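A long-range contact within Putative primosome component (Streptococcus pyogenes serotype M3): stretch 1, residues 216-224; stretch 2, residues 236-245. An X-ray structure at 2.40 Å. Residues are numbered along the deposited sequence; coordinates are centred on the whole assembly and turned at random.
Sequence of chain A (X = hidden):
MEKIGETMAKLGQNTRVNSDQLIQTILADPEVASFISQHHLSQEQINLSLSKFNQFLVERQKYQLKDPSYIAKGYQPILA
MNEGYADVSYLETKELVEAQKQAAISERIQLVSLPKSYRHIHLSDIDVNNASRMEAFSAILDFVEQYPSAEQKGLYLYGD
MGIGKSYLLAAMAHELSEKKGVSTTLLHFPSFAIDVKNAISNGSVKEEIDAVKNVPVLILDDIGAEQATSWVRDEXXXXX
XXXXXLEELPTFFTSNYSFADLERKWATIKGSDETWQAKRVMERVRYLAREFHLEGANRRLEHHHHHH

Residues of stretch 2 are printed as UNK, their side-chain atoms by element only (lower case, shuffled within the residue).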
# COMPACT_ATOMS: atom_id res chain seq x y z
N PRO A 216 11.38 2.10 -2.63
CA PRO A 216 11.59 0.76 -2.08
C PRO A 216 10.32 -0.01 -1.74
O PRO A 216 10.21 -1.20 -2.01
CB PRO A 216 12.45 1.02 -0.85
CG PRO A 216 13.25 2.22 -1.26
CD PRO A 216 12.20 3.09 -1.90
N VAL A 217 9.36 0.68 -1.12
CA VAL A 217 8.10 0.06 -0.73
C VAL A 217 7.00 1.06 -1.05
O VAL A 217 7.05 2.20 -0.62
CB VAL A 217 8.06 -0.23 0.78
CG1 VAL A 217 6.71 -0.79 1.15
CG2 VAL A 217 9.14 -1.21 1.15
N LEU A 218 6.00 0.60 -1.79
CA LEU A 218 4.90 1.44 -2.21
C LEU A 218 3.56 0.90 -1.72
O LEU A 218 3.27 -0.30 -1.85
CB LEU A 218 4.89 1.54 -3.74
CG LEU A 218 3.74 2.34 -4.35
CD1 LEU A 218 3.85 3.81 -3.94
CD2 LEU A 218 3.80 2.21 -5.87
N ILE A 219 2.75 1.79 -1.14
CA ILE A 219 1.44 1.42 -0.64
C ILE A 219 0.40 2.16 -1.49
O ILE A 219 0.38 3.39 -1.51
CB ILE A 219 1.23 1.89 0.83
CG1 ILE A 219 2.37 1.39 1.73
CG2 ILE A 219 -0.14 1.44 1.32
CD1 ILE A 219 2.49 -0.10 1.86
N LEU A 220 -0.46 1.41 -2.18
CA LEU A 220 -1.50 2.03 -3.00
C LEU A 220 -2.84 1.93 -2.24
O LEU A 220 -3.54 0.93 -2.33
CB LEU A 220 -1.60 1.31 -4.36
CG LEU A 220 -0.31 1.33 -5.18
CD1 LEU A 220 -0.48 0.49 -6.41
CD2 LEU A 220 0.04 2.76 -5.56
N ASP A 221 -3.17 2.98 -1.49
CA ASP A 221 -4.39 3.02 -0.69
C ASP A 221 -5.68 3.06 -1.50
O ASP A 221 -5.81 3.78 -2.48
CB ASP A 221 -4.35 4.20 0.28
CG ASP A 221 -5.61 4.31 1.12
OD1 ASP A 221 -5.99 3.32 1.78
OD2 ASP A 221 -6.21 5.41 1.13
N ASP A 222 -6.64 2.26 -1.02
CA ASP A 222 -7.95 2.04 -1.62
C ASP A 222 -8.02 2.14 -3.13
O ASP A 222 -8.61 3.05 -3.71
CB ASP A 222 -9.05 2.90 -0.95
CG ASP A 222 -9.02 4.34 -1.39
OD1 ASP A 222 -10.08 5.01 -1.27
OD2 ASP A 222 -7.95 4.81 -1.83
N ILE A 223 -7.40 1.15 -3.76
CA ILE A 223 -7.40 1.04 -5.20
C ILE A 223 -8.87 0.71 -5.50
O ILE A 223 -9.59 0.23 -4.62
CB ILE A 223 -6.46 -0.09 -5.64
CG1 ILE A 223 -6.34 -0.11 -7.16
CG2 ILE A 223 -6.96 -1.42 -5.07
CD1 ILE A 223 -5.33 -1.12 -7.66
N GLY A 224 -9.31 0.96 -6.72
CA GLY A 224 -10.70 0.70 -7.04
C GLY A 224 -11.51 1.84 -6.47
O GLY A 224 -11.00 2.62 -5.67
N UNK A 236 -1.25 4.02 -16.56
CA UNK A 236 -0.39 4.51 -15.49
C UNK A 236 -0.17 3.42 -14.44
O UNK A 236 0.96 3.06 -14.14
c UNK A 236 -0.99 5.75 -14.80
c UNK A 236 -0.01 6.30 -13.79
c UNK A 236 -1.34 6.80 -15.84
N UNK A 237 -1.27 2.90 -13.90
CA UNK A 237 -1.18 1.86 -12.88
C UNK A 237 -0.52 0.62 -13.48
O UNK A 237 0.37 0.03 -12.87
c UNK A 237 -3.47 -0.49 -11.20
c UNK A 237 -1.48 0.71 -10.27
c UNK A 237 -2.80 0.85 -11.02
c UNK A 237 -2.59 1.50 -12.39
N UNK A 238 -0.95 0.26 -14.68
CA UNK A 238 -0.42 -0.91 -15.37
C UNK A 238 1.09 -0.82 -15.55
O UNK A 238 1.81 -1.79 -15.33
c UNK A 238 -1.09 -2.47 -17.31
n UNK A 238 0.93 -1.88 -18.50
c UNK A 238 0.26 -2.84 -17.88
o UNK A 238 0.70 -3.99 -17.77
c UNK A 238 -1.12 -1.06 -16.72
N UNK A 239 1.58 0.35 -15.94
CA UNK A 239 3.01 0.51 -16.16
C UNK A 239 3.79 0.54 -14.85
O UNK A 239 4.87 -0.05 -14.75
c UNK A 239 2.47 1.82 -18.21
c UNK A 239 4.81 1.85 -17.34
c UNK A 239 3.32 1.80 -16.96
N UNK A 240 3.25 1.22 -13.84
CA UNK A 240 3.91 1.29 -12.55
C UNK A 240 4.02 -0.12 -11.99
O UNK A 240 5.08 -0.53 -11.53
c UNK A 240 3.32 3.65 -11.88
c UNK A 240 3.12 2.17 -11.54
c UNK A 240 3.57 1.89 -10.11
c UNK A 240 2.49 4.58 -11.02
N UNK A 241 2.93 -0.88 -12.04
CA UNK A 241 2.96 -2.23 -11.51
C UNK A 241 3.93 -3.09 -12.32
O UNK A 241 4.76 -3.82 -11.75
c UNK A 241 -0.74 -2.80 -10.50
c UNK A 241 1.55 -2.83 -11.53
c UNK A 241 0.75 -2.84 -10.20
c UNK A 241 1.15 -1.69 -9.29
N UNK A 242 3.86 -2.98 -13.64
CA UNK A 242 4.75 -3.74 -14.52
C UNK A 242 6.20 -3.50 -14.15
O UNK A 242 6.99 -4.43 -14.00
o UNK A 242 5.33 -4.32 -19.31
c UNK A 242 4.52 -3.32 -15.97
c UNK A 242 5.44 -3.97 -16.95
n UNK A 242 4.64 -2.34 -18.54
c UNK A 242 5.13 -3.56 -18.37
N UNK A 243 6.56 -2.23 -13.99
CA UNK A 243 7.92 -1.87 -13.63
C UNK A 243 8.33 -2.40 -12.26
O UNK A 243 9.48 -2.81 -12.07
c UNK A 243 11.76 1.13 -12.01
c UNK A 243 11.69 0.80 -13.36
c UNK A 243 9.36 0.15 -13.09
c UNK A 243 10.49 0.31 -13.89
c UNK A 243 10.64 0.97 -11.19
c UNK A 243 8.07 -0.35 -13.67
c UNK A 243 9.45 0.49 -11.73
o UNK A 243 12.94 1.59 -11.48
N UNK A 244 7.41 -2.40 -11.30
CA UNK A 244 7.75 -2.89 -9.97
C UNK A 244 7.87 -4.42 -9.99
O UNK A 244 8.62 -4.99 -9.20
n UNK A 244 7.70 -0.49 -4.40
c UNK A 244 6.87 -0.87 -8.68
c UNK A 244 5.90 -0.35 -7.60
c UNK A 244 7.35 -0.09 -5.61
n UNK A 244 8.03 0.89 -6.19
n UNK A 244 6.35 -0.69 -6.25
c UNK A 244 6.75 -2.38 -8.92
N UNK A 245 7.15 -5.07 -10.90
CA UNK A 245 7.26 -6.53 -11.01
C UNK A 245 8.68 -6.87 -11.47
O UNK A 245 9.36 -7.69 -10.86
c UNK A 245 4.95 -7.62 -11.37
c UNK A 245 6.24 -7.09 -12.02
c UNK A 245 4.40 -9.75 -13.02
s UNK A 245 3.68 -8.20 -12.53

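Position 236 carries three carbons, one bearing the other two, and reaches nothing on stretch 1. A fork directly at CB with no further atoms is valine, Val236; its backbone O accepts a hydrogen bond from N of position 240, at 3.0 Å.

Position 237 has four carbons, forked at the second. Its CA-to-CB bond points sideways, but the end of the side chain comes nearer the strand: one end carbon lies 4.0 Å from CD1 of Leu220 and the other 4.0 Å from CD1 of Ile223. That is leucine, Leu237, whose CD2 meets Leu220 and whose CD1 meets Ile223. A fork set one carbon out suits this bridging place.

Position 238 shows three carbons, the third carrying one oxygen and one nitrogen, all out of reach of stretch 1. This amide is Gln238, and its OE1 is hydrogen-bonded elsewhere in the structure. Position 239 again has one carbon carrying two, exposed and touching nothing on stretch 1: Val239, for which the contact gives no reason.

At position 240, four carbons fork at the first, with one arm two carbons long. The side chain points toward the strand, and its one-carbon arm approaches CD2 of Leu218 at 4.3 Å, a modest apolar contact made by CG2 of isoleucine, Ile240.

Position 241 has four carbons forked at the second. It too starts sideways and ends nearer, placing an end carbon 4.0 Å from Leu220 CD1: Leu241, through its CD1.

Position 242 repeats the three-carbon chain ending in oxygen and nitrogen, extended and out of reach; Gln242 has a polar amide suited to its partly exposed site. Position 243 has one carbon, then a six-carbon ring bearing an oxygen, likewise clear of stretch 1; this is Tyr243, whose OH bonds just outside the stretches.

Position 244 has three carbons, a nitrogen, and a carbon carrying two more nitrogens; its end reaches Pro216, Val217 and Leu218. This is arginine, Arg244, long enough for that reach. Leu218 CB covers one guanidinium face, 3.5 Å from Arg244 CZ, while Pro216 O sits at its edge, 3.5 Å from Arg244 NH2. Leu218 N, 3.3 Å from Arg244 NH2, is no hydrogen-bonding partner, since both are donors. NE bonds elsewhere in the structure, NH1 and NH2 just outside the stretches.

Position 245 is unbranched, two carbons, a sulfur and a carbon, without contact here: Met245, its SD hydrogen-bonded elsewhere.

The helix runs roughly antiparallel to the strand, at 149°, with axes 11.6 Å apart at closest approach. Side chains fill the gap: leucine and isoleucine methyls pack against Leu218, Leu220 and Ile223, and the Arg244 guanidinium lies against Leu218. No hydrogen bond crosses between the stretches.

Stretch 2 236-245: VLQVILQYRM
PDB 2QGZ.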